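Local coordinates for peptidoglycan synthetase penicillin-binding protein 3 (Bifidobacterium adolescentis, PDB 4YE5), which probably cross-links peptidoglycan strands as a transpeptidase of cell-wall synthesis and probably binds penicillin, at residues V492-Q498 and L523-Q527; E281-G286 and G401-N407; S504-T508 and L533-T539. All coordinates share one frame; numbering follows the deposited sequence.

In the fold
Along the chain, interaction 2 comes first: 281-286, just before helix 290-299, meets 401-407, just before helix 408-419, closing a loop of 114 residues within the transpeptidase domain. It is complete before the other two begin. Interactions 1 and 3 then cross, their segments alternating as 492-498, 504-508, 523-527 and 533-539. Interaction 1 ties the loop after strand 484-492 to the end of strand 517-524, and interaction 3 lays helix 535-549 on strand 501-510, which lies between those two strands in the antiparallel sheet. The L523 O to S504 N distance of 2.8 Å, a probable hydrogen bond, joins interactions 1 and 3, while V492 packs against F283 of interaction 2.

Interaction 1 (V492-Q498 and L523-Q527); sequences VAGANGQ and LKDPQ
In the five-stranded antiparallel sheet of the transpeptidase domain, K524, the last residue of strand 517-524, and D525 just after it meet V492, A493, A495 and Q498 in the loop that links strands 484-492 and 501-510. The two outer strands of this trio are separated by strand 501-510, so K524 has to span it. It does so fully extended, with CG anti to the backbone N (chi1 -178°) and every later torsion near 180°. Its ammonium group donates to the A493 carbonyl, NZ to O 2.7 Å, arriving in the carbonyl plane at a C=O...N angle of 154°. Along the way the lysine methylenes pass V492, whose CG2 lies 3.8 Å from K524 CE, and the methyl of A495 stands 3.8 Å from NZ.

D525 and Q498 run past each other in opposite directions, Q498 CG lying 3.8 Å from D525 OD2. The carboxylate is fixed mainly by strand 501-510, where S501 OG bonds OD2 and the I502 backbone N bonds OD1. A water lies between D525 OD2 and N496 OD1 of the type I' turn A495-Q498, though it cannot serve every acceptor around it. A second water donates to Q498 OE1 (2.7 Å) and accepts from Q527 NE2 (2.8 Å). The same Q527 NE2 also gives a nearly straight bond to D525 O, 3.1 Å long, coming from well above that carbonyl plane.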
loop_
_atom_site.group_PDB
_atom_site.type_symbol
_atom_site.label_atom_id
_atom_site.label_comp_id
_atom_site.label_asym_id
_atom_site.label_seq_id
_atom_site.Cartn_x
_atom_site.Cartn_y
_atom_site.Cartn_z
ATOM N N VAL A 492 -1.522 24.664 1.991
ATOM C CA VAL A 492 -0.528 23.803 1.370
ATOM C C VAL A 492 0.096 24.586 0.214
ATOM O O VAL A 492 -0.213 25.770 0.015
ATOM C CB VAL A 492 -1.132 22.452 0.882
ATOM C CG1 VAL A 492 -1.641 21.619 2.083
ATOM C CG2 VAL A 492 -2.277 22.675 -0.139
ATOM N N ALA A 493 0.992 23.932 -0.521
ATOM C CA ALA A 493 1.738 24.562 -1.611
ATOM C C ALA A 493 0.777 25.117 -2.663
ATOM O O ALA A 493 -0.080 24.386 -3.183
ATOM C CB ALA A 493 2.698 23.541 -2.232
ATOM N N GLY A 494 0.881 26.411 -2.945
ATOM C CA GLY A 494 -0.005 27.060 -3.902
ATOM C C GLY A 494 0.118 26.496 -5.310
ATOM O O GLY A 494 1.222 26.263 -5.793
ATOM N N ALA A 495 -1.010 26.282 -5.979
ATOM C CA ALA A 495 -1.011 25.653 -7.296
ATOM C C ALA A 495 -2.204 26.105 -8.109
ATOM O O ALA A 495 -3.198 26.591 -7.552
ATOM C CB ALA A 495 -1.033 24.120 -7.170
ATOM N N ASN A 496 -2.080 25.950 -9.423
ATOM C CA ASN A 496 -3.154 26.216 -10.380
ATOM C C ASN A 496 -3.799 27.595 -10.271
ATOM O O ASN A 496 -5.025 27.714 -10.300
ATOM C CB ASN A 496 -4.236 25.130 -10.293
ATOM C CG ASN A 496 -3.659 23.730 -10.303
ATOM O OD1 ASN A 496 -3.923 22.927 -9.399
ATOM N ND2 ASN A 496 -2.851 23.428 -11.315
ATOM N N GLY A 497 -2.983 28.637 -10.150
ATOM C CA GLY A 497 -3.509 29.996 -10.159
ATOM C C GLY A 497 -4.134 30.456 -8.842
ATOM O O GLY A 497 -4.464 31.630 -8.695
ATOM N N GLN A 498 -4.286 29.545 -7.887
ATOM C CA GLN A 498 -4.748 29.914 -6.545
ATOM C C GLN A 498 -3.626 30.617 -5.794
ATOM O O GLN A 498 -2.585 30.021 -5.550
ATOM C CB GLN A 498 -5.144 28.673 -5.731
ATOM C CG GLN A 498 -6.257 27.841 -6.326
ATOM C CD GLN A 498 -7.538 28.628 -6.457
ATOM O OE1 GLN A 498 -8.125 29.046 -5.457
ATOM N NE2 GLN A 498 -7.970 28.857 -7.694
ATOM N N LEU A 523 -8.914 16.624 0.477
ATOM C CA LEU A 523 -9.072 17.191 -0.868
ATOM C C LEU A 523 -8.311 18.494 -0.949
ATOM O O LEU A 523 -8.373 19.306 -0.024
ATOM C CB LEU A 523 -10.563 17.492 -1.168
ATOM C CG LEU A 523 -11.552 16.349 -0.926
ATOM C CD1 LEU A 523 -12.986 16.873 -1.136
ATOM C CD2 LEU A 523 -11.284 15.166 -1.870
ATOM N N LYS A 524 -7.608 18.705 -2.055
ATOM C CA LYS A 524 -6.888 19.956 -2.267
ATOM C C LYS A 524 -7.703 20.914 -3.115
ATOM O O LYS A 524 -8.161 20.555 -4.193
ATOM C CB LYS A 524 -5.522 19.724 -2.921
ATOM C CG LYS A 524 -4.723 21.048 -3.106
ATOM C CD LYS A 524 -3.270 20.797 -3.560
ATOM C CE LYS A 524 -2.586 22.144 -3.888
ATOM N NZ LYS A 524 -1.084 22.022 -3.995
ATOM N N ASP A 525 -7.889 22.124 -2.600
ATOM C CA ASP A 525 -8.635 23.167 -3.287
ATOM C C ASP A 525 -10.008 22.735 -3.837
ATOM O O ASP A 525 -10.291 22.953 -5.022
ATOM C CB ASP A 525 -7.773 23.740 -4.418
ATOM C CG ASP A 525 -6.590 24.556 -3.891
ATOM O OD1 ASP A 525 -6.716 25.165 -2.808
ATOM O OD2 ASP A 525 -5.536 24.597 -4.568
ATOM N N PRO A 526 -10.871 22.127 -2.991
ATOM C CA PRO A 526 -12.216 21.807 -3.499
ATOM C C PRO A 526 -13.032 23.066 -3.809
ATOM O O PRO A 526 -12.855 24.081 -3.152
ATOM C CB PRO A 526 -12.860 21.048 -2.333
ATOM C CG PRO A 526 -12.163 21.585 -1.117
ATOM C CD PRO A 526 -10.729 21.800 -1.557
ATOM N N GLN A 527 -13.896 22.997 -4.815
ATOM C CA GLN A 527 -14.752 24.109 -5.210
ATOM C C GLN A 527 -16.197 23.713 -4.918
ATOM O O GLN A 527 -16.471 22.555 -4.671
ATOM C CB GLN A 527 -14.622 24.342 -6.716
ATOM C CG GLN A 527 -13.189 24.502 -7.195
ATOM C CD GLN A 527 -12.564 25.779 -6.664
ATOM O OE1 GLN A 527 -13.097 26.865 -6.878
ATOM N NE2 GLN A 527 -11.444 25.653 -5.946
HETATM O O HOH W 1 -5.272 24.000 -6.991
HETATM O O HOH W 2 -10.262 27.687 -4.400
#

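Interaction 2 (E281-G286 and G401-N407); sequences ETFEPG and GQGYTVN. With GOL (glycerol), chain E.
F283 and V406 form a single antiparallel, hydrogen-bonded beta bridge between two loops of the transpeptidase domain. The backbone bonds run both ways: F283 N to V406 O is 3.0 Å, and V406 N to F283 O is shorter, 2.8 Å, and straighter, at 167°. Further on, G286 N donates to G401 O (2.9 Å). CA-H...O contacts reinforce the pairing, T282 CA resting on V406 O and G401 CA on G286 O.

Among the polar side chains, E284 carries the most. With CG beside the backbone N (chi1 -67°) and the chain extended beyond it, the carboxylate reaches back to the other loop, where the anti lone pair of OE2 takes the G403 N-H at 2.7 Å. A glycerol, probably from the crystallisation liquor, adds a second bond from its O2 to the same oxygen. At the other end, one water joins T282 OG1 to T405 OG1, which is also bonded to V383 N. N407 caps helix 408-419 through OD1 to Q410 N.

The remaining contacts are of van der Waals kind. V406 CG2 lies 3.7 Å from F283 CE1, and the V406 carbonyl oxygen stands over one face of the same ring, offset toward its rim. The P285 ring crosses Y404 at about a right angle, its CG 3.7 Å from Y404 CE1, and L411 of helix 408-419 touches F283, P285 and V406.

S287, the serine of an apparent SxxK motif and thus probably the acylated nucleophile, directly follows G286. The bridge and the G286-G401 bond therefore tie the approach to that serine to the segment leading into helix 408-419.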
loop_
_atom_site.group_PDB
_atom_site.type_symbol
_atom_site.label_atom_id
_atom_site.label_comp_id
_atom_site.label_asym_id
_atom_site.label_seq_id
_atom_site.Cartn_x
_atom_site.Cartn_y
_atom_site.Cartn_z
ATOM N N GLU A 281 1.765 12.073 0.239
ATOM C CA GLU A 281 1.379 13.435 0.614
ATOM C C GLU A 281 1.473 13.693 2.128
ATOM O O GLU A 281 0.993 12.891 2.933
ATOM C CB GLU A 281 -0.052 13.722 0.142
ATOM C CG GLU A 281 -0.367 15.208 0.082
ATOM C CD GLU A 281 0.314 15.881 -1.107
ATOM O OE1 GLU A 281 0.570 15.208 -2.121
ATOM O OE2 GLU A 281 0.597 17.079 -1.032
ATOM N N THR A 282 2.092 14.805 2.525
ATOM C CA THR A 282 2.010 15.217 3.919
ATOM C C THR A 282 1.431 16.626 3.996
ATOM O O THR A 282 1.520 17.387 3.046
ATOM C CB THR A 282 3.378 15.182 4.644
ATOM O OG1 THR A 282 4.263 16.125 4.036
ATOM C CG2 THR A 282 4.003 13.778 4.578
ATOM N N PHE A 283 0.832 16.964 5.130
ATOM C CA PHE A 283 0.116 18.226 5.276
ATOM C C PHE A 283 -0.141 18.448 6.754
ATOM O O PHE A 283 -0.138 17.487 7.544
ATOM C CB PHE A 283 -1.237 18.147 4.550
ATOM C CG PHE A 283 -2.015 16.876 4.857
ATOM C CD1 PHE A 283 -2.893 16.817 5.920
ATOM C CD2 PHE A 283 -1.816 15.725 4.092
ATOM C CE1 PHE A 283 -3.596 15.636 6.204
ATOM C CE2 PHE A 283 -2.519 14.548 4.358
ATOM C CZ PHE A 283 -3.392 14.494 5.412
ATOM N N GLU A 284 -0.386 19.701 7.127
ATOM C CA GLU A 284 -0.835 20.000 8.475
ATOM C C GLU A 284 -2.258 19.529 8.575
ATOM O O GLU A 284 -3.052 19.767 7.656
ATOM C CB GLU A 284 -0.753 21.508 8.773
ATOM C CG GLU A 284 0.672 22.064 8.814
ATOM C CD GLU A 284 0.677 23.591 8.853
ATOM O OE1 GLU A 284 0.149 24.217 7.907
ATOM O OE2 GLU A 284 1.192 24.159 9.834
ATOM N N PRO A 285 -2.599 18.848 9.690
ATOM C CA PRO A 285 -3.954 18.308 9.832
ATOM C C PRO A 285 -4.989 19.368 10.234
ATOM O O PRO A 285 -6.175 19.074 10.159
ATOM C CB PRO A 285 -3.795 17.264 10.945
ATOM C CG PRO A 285 -2.697 17.831 11.814
ATOM C CD PRO A 285 -1.728 18.479 10.822
ATOM N N GLY A 286 -4.556 20.559 10.653
ATOM C CA GLY A 286 -5.494 21.570 11.110
ATOM C C GLY A 286 -6.310 21.099 12.315
ATOM O O GLY A 286 -5.828 20.309 13.129
ATOM N N GLY A 401 -3.290 21.652 15.400
ATOM C CA GLY A 401 -2.974 20.993 14.147
ATOM C C GLY A 401 -2.138 21.809 13.189
ATOM O O GLY A 401 -2.183 21.550 11.997
ATOM N N GLN A 402 -1.371 22.778 13.703
ATOM C CA GLN A 402 -0.475 23.576 12.856
ATOM C C GLN A 402 0.981 23.456 13.292
ATOM O O GLN A 402 1.288 23.310 14.480
ATOM C CB GLN A 402 -0.885 25.057 12.845
ATOM C CG GLN A 402 -2.244 25.328 12.202
ATOM C CD GLN A 402 -2.635 26.798 12.251
ATOM O OE1 GLN A 402 -1.797 27.669 12.488
ATOM N NE2 GLN A 402 -3.914 27.076 12.041
ATOM N N GLY A 403 1.881 23.530 12.322
ATOM C CA GLY A 403 3.308 23.566 12.601
ATOM C C GLY A 403 3.934 22.178 12.687
ATOM O O GLY A 403 5.108 22.038 13.037
ATOM N N TYR A 404 3.138 21.156 12.391
ATOM C CA TYR A 404 3.642 19.791 12.239
ATOM C C TYR A 404 2.845 19.165 11.120
ATOM O O TYR A 404 1.768 19.661 10.791
ATOM C CB TYR A 404 3.503 18.978 13.525
ATOM C CG TYR A 404 2.082 18.659 14.002
ATOM C CD1 TYR A 404 1.430 17.490 13.592
ATOM C CD2 TYR A 404 1.423 19.488 14.909
ATOM C CE1 TYR A 404 0.153 17.172 14.055
ATOM C CE2 TYR A 404 0.135 19.180 15.373
ATOM C CZ TYR A 404 -0.488 18.020 14.941
ATOM O OH TYR A 404 -1.753 17.701 15.400
ATOM N N THR A 405 3.373 18.114 10.499
ATOM C CA THR A 405 2.687 17.543 9.341
ATOM C C THR A 405 2.463 16.049 9.511
ATOM O O THR A 405 3.222 15.382 10.216
ATOM C CB THR A 405 3.509 17.687 8.067
ATOM O OG1 THR A 405 4.732 16.954 8.240
ATOM C CG2 THR A 405 3.801 19.174 7.766
ATOM N N VAL A 406 1.435 15.535 8.831
ATOM C CA VAL A 406 1.076 14.126 8.897
ATOM C C VAL A 406 0.789 13.603 7.489
ATOM O O VAL A 406 0.512 14.387 6.588
ATOM C CB VAL A 406 -0.210 13.952 9.716
ATOM C CG1 VAL A 406 -0.059 14.622 11.086
ATOM C CG2 VAL A 406 -1.413 14.563 8.957
ATOM N N ASN A 407 0.850 12.283 7.292
ATOM C CA ASN A 407 0.226 11.718 6.096
ATOM C C ASN A 407 -1.135 11.155 6.467
ATOM O O ASN A 407 -1.503 11.132 7.657
ATOM C CB ASN A 407 1.118 10.684 5.381
ATOM C CG ASN A 407 1.589 9.585 6.294
ATOM O OD1 ASN A 407 0.795 8.968 7.012
ATOM N ND2 ASN A 407 2.897 9.339 6.289
HETATM C C1 GOL E . 5.827 22.542 8.640
HETATM O O1 GOL E . 6.148 21.783 9.789
HETATM C C2 GOL E . 4.313 22.732 8.546
HETATM O O2 GOL E . 3.889 23.587 9.580
HETATM C C3 GOL E . 3.907 23.349 7.208
HETATM O O3 GOL E . 4.273 22.498 6.146
HETATM O O HOH W 3 6.014 16.940 5.826
#

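Interaction 3 (S504-T508 and L533-T539); sequences SDYST and LTAGPVT
The hydroxyl of T539 is gripped from two directions: T508 OG1 donates to T539 OG1 at 3.0 Å, and T539 OG1 in turn donates to G536 O at 2.9 Å, in the carbonyl plane and on a lone pair. The first bond ties helix 535-549 to strand 501-510 as the helix lies over the antiparallel sheet of the transpeptidase domain. The axes of segments 504-508 and 535-539 approach to 7.4 Å and run 36° apart, pointing broadly the same way.

Y506 fills the middle. A chi1 of -157° sets its CG roughly trans to the backbone N, which brings the ring up to the helix, and G536, with no side chain, lets it come close. G536 CA stands 3.4 Å from the ring centroid, a CH-pi contact over the face, while T508 OG1 lies at the ring edge, in its plane. At the root of the side chain, Y506 CB packs on A535 CB. On the neighbouring strand, 484-492, A485 and S487 also touch the tyrosine.

Near the start of the helix, S504 OG is hydrogen-bonded to G532 O and also accepts the A535 N-H, with OG to N 3.1 Å and an angle of 159°.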
loop_
_atom_site.group_PDB
_atom_site.type_symbol
_atom_site.label_atom_id
_atom_site.label_comp_id
_atom_site.label_asym_id
_atom_site.label_seq_id
_atom_site.Cartn_x
_atom_site.Cartn_y
_atom_site.Cartn_z
ATOM N N SER A 504 -8.922 20.469 2.439
ATOM C CA SER A 504 -10.046 20.170 3.319
ATOM C C SER A 504 -9.852 18.732 3.794
ATOM O O SER A 504 -9.747 17.824 2.968
ATOM C CB SER A 504 -11.345 20.254 2.507
ATOM O OG SER A 504 -12.476 19.740 3.198
ATOM N N ASP A 505 -9.791 18.514 5.107
ATOM C CA ASP A 505 -9.670 17.150 5.625
ATOM C C ASP A 505 -10.812 16.826 6.559
ATOM O O ASP A 505 -11.449 17.722 7.127
ATOM C CB ASP A 505 -8.281 16.824 6.235
ATOM C CG ASP A 505 -7.897 17.704 7.431
ATOM O OD1 ASP A 505 -8.644 18.627 7.781
ATOM O OD2 ASP A 505 -6.805 17.477 8.029
ATOM N N TYR A 506 -11.085 15.540 6.706
ATOM C CA TYR A 506 -12.247 15.123 7.467
ATOM C C TYR A 506 -12.025 13.673 7.804
ATOM O O TYR A 506 -11.658 12.894 6.938
ATOM C CB TYR A 506 -13.522 15.284 6.611
ATOM C CG TYR A 506 -14.822 15.412 7.413
ATOM C CD1 TYR A 506 -15.495 14.277 7.895
ATOM C CD2 TYR A 506 -15.394 16.663 7.656
ATOM C CE1 TYR A 506 -16.721 14.407 8.627
ATOM C CE2 TYR A 506 -16.604 16.794 8.383
ATOM C CZ TYR A 506 -17.257 15.665 8.858
ATOM O OH TYR A 506 -18.456 15.808 9.577
ATOM N N SER A 507 -12.222 13.315 9.066
ATOM C CA SER A 507 -12.019 11.952 9.485
ATOM C C SER A 507 -13.200 11.538 10.356
ATOM O O SER A 507 -13.562 12.229 11.312
ATOM C CB SER A 507 -10.685 11.810 10.217
ATOM O OG SER A 507 -10.422 10.446 10.506
ATOM N N THR A 508 -13.788 10.401 10.004
ATOM C CA THR A 508 -15.018 9.942 10.605
ATOM C C THR A 508 -14.873 8.540 11.200
ATOM O O THR A 508 -14.292 7.642 10.575
ATOM C CB THR A 508 -16.128 9.847 9.537
ATOM O OG1 THR A 508 -16.306 11.133 8.926
ATOM C CG2 THR A 508 -17.440 9.424 10.207
ATOM N N LEU A 533 -15.322 22.569 3.649
ATOM C CA LEU A 533 -15.900 21.398 4.330
ATOM C C LEU A 533 -16.278 20.260 3.369
ATOM O O LEU A 533 -16.938 19.294 3.746
ATOM C CB LEU A 533 -17.130 21.829 5.147
ATOM C CG LEU A 533 -16.698 22.551 6.432
ATOM C CD1 LEU A 533 -17.771 23.483 6.914
ATOM C CD2 LEU A 533 -16.337 21.524 7.521
ATOM N N THR A 534 -15.848 20.381 2.123
ATOM C CA THR A 534 -16.198 19.412 1.092
ATOM C C THR A 534 -15.771 17.974 1.448
ATOM O O THR A 534 -16.439 17.018 1.069
ATOM C CB THR A 534 -15.609 19.834 -0.274
ATOM O OG1 THR A 534 -16.091 21.147 -0.604
ATOM C CG2 THR A 534 -16.056 18.884 -1.381
ATOM N N ALA A 535 -14.674 17.814 2.180
ATOM C CA ALA A 535 -14.253 16.450 2.523
ATOM C C ALA A 535 -15.288 15.695 3.371
ATOM O O ALA A 535 -15.358 14.474 3.309
ATOM C CB ALA A 535 -12.868 16.430 3.190
ATOM N N GLY A 536 -16.102 16.419 4.137
ATOM C CA GLY A 536 -17.152 15.796 4.946
ATOM C C GLY A 536 -18.151 14.908 4.201
ATOM O O GLY A 536 -18.261 13.725 4.489
ATOM N N PRO A 537 -18.902 15.477 3.245
ATOM C CA PRO A 537 -19.880 14.672 2.486
ATOM C C PRO A 537 -19.193 13.519 1.745
ATOM O O PRO A 537 -19.789 12.474 1.558
ATOM C CB PRO A 537 -20.437 15.675 1.471
ATOM C CG PRO A 537 -20.296 17.041 2.189
ATOM C CD PRO A 537 -18.970 16.910 2.909
ATOM N N VAL A 538 -17.946 13.716 1.335
ATOM C CA VAL A 538 -17.198 12.646 0.669
ATOM C C VAL A 538 -16.968 11.473 1.630
ATOM O O VAL A 538 -17.151 10.335 1.238
ATOM C CB VAL A 538 -15.880 13.170 0.023
ATOM C CG1 VAL A 538 -15.132 12.039 -0.762
ATOM C CG2 VAL A 538 -16.201 14.351 -0.913
ATOM N N THR A 539 -16.627 11.726 2.900
ATOM C CA THR A 539 -16.438 10.593 3.811
ATOM C C THR A 539 -17.763 9.880 4.017
ATOM O O THR A 539 -17.801 8.671 4.175
ATOM C CB THR A 539 -15.882 10.993 5.201
ATOM O OG1 THR A 539 -16.919 11.616 5.981
ATOM C CG2 THR A 539 -14.686 11.928 5.055
#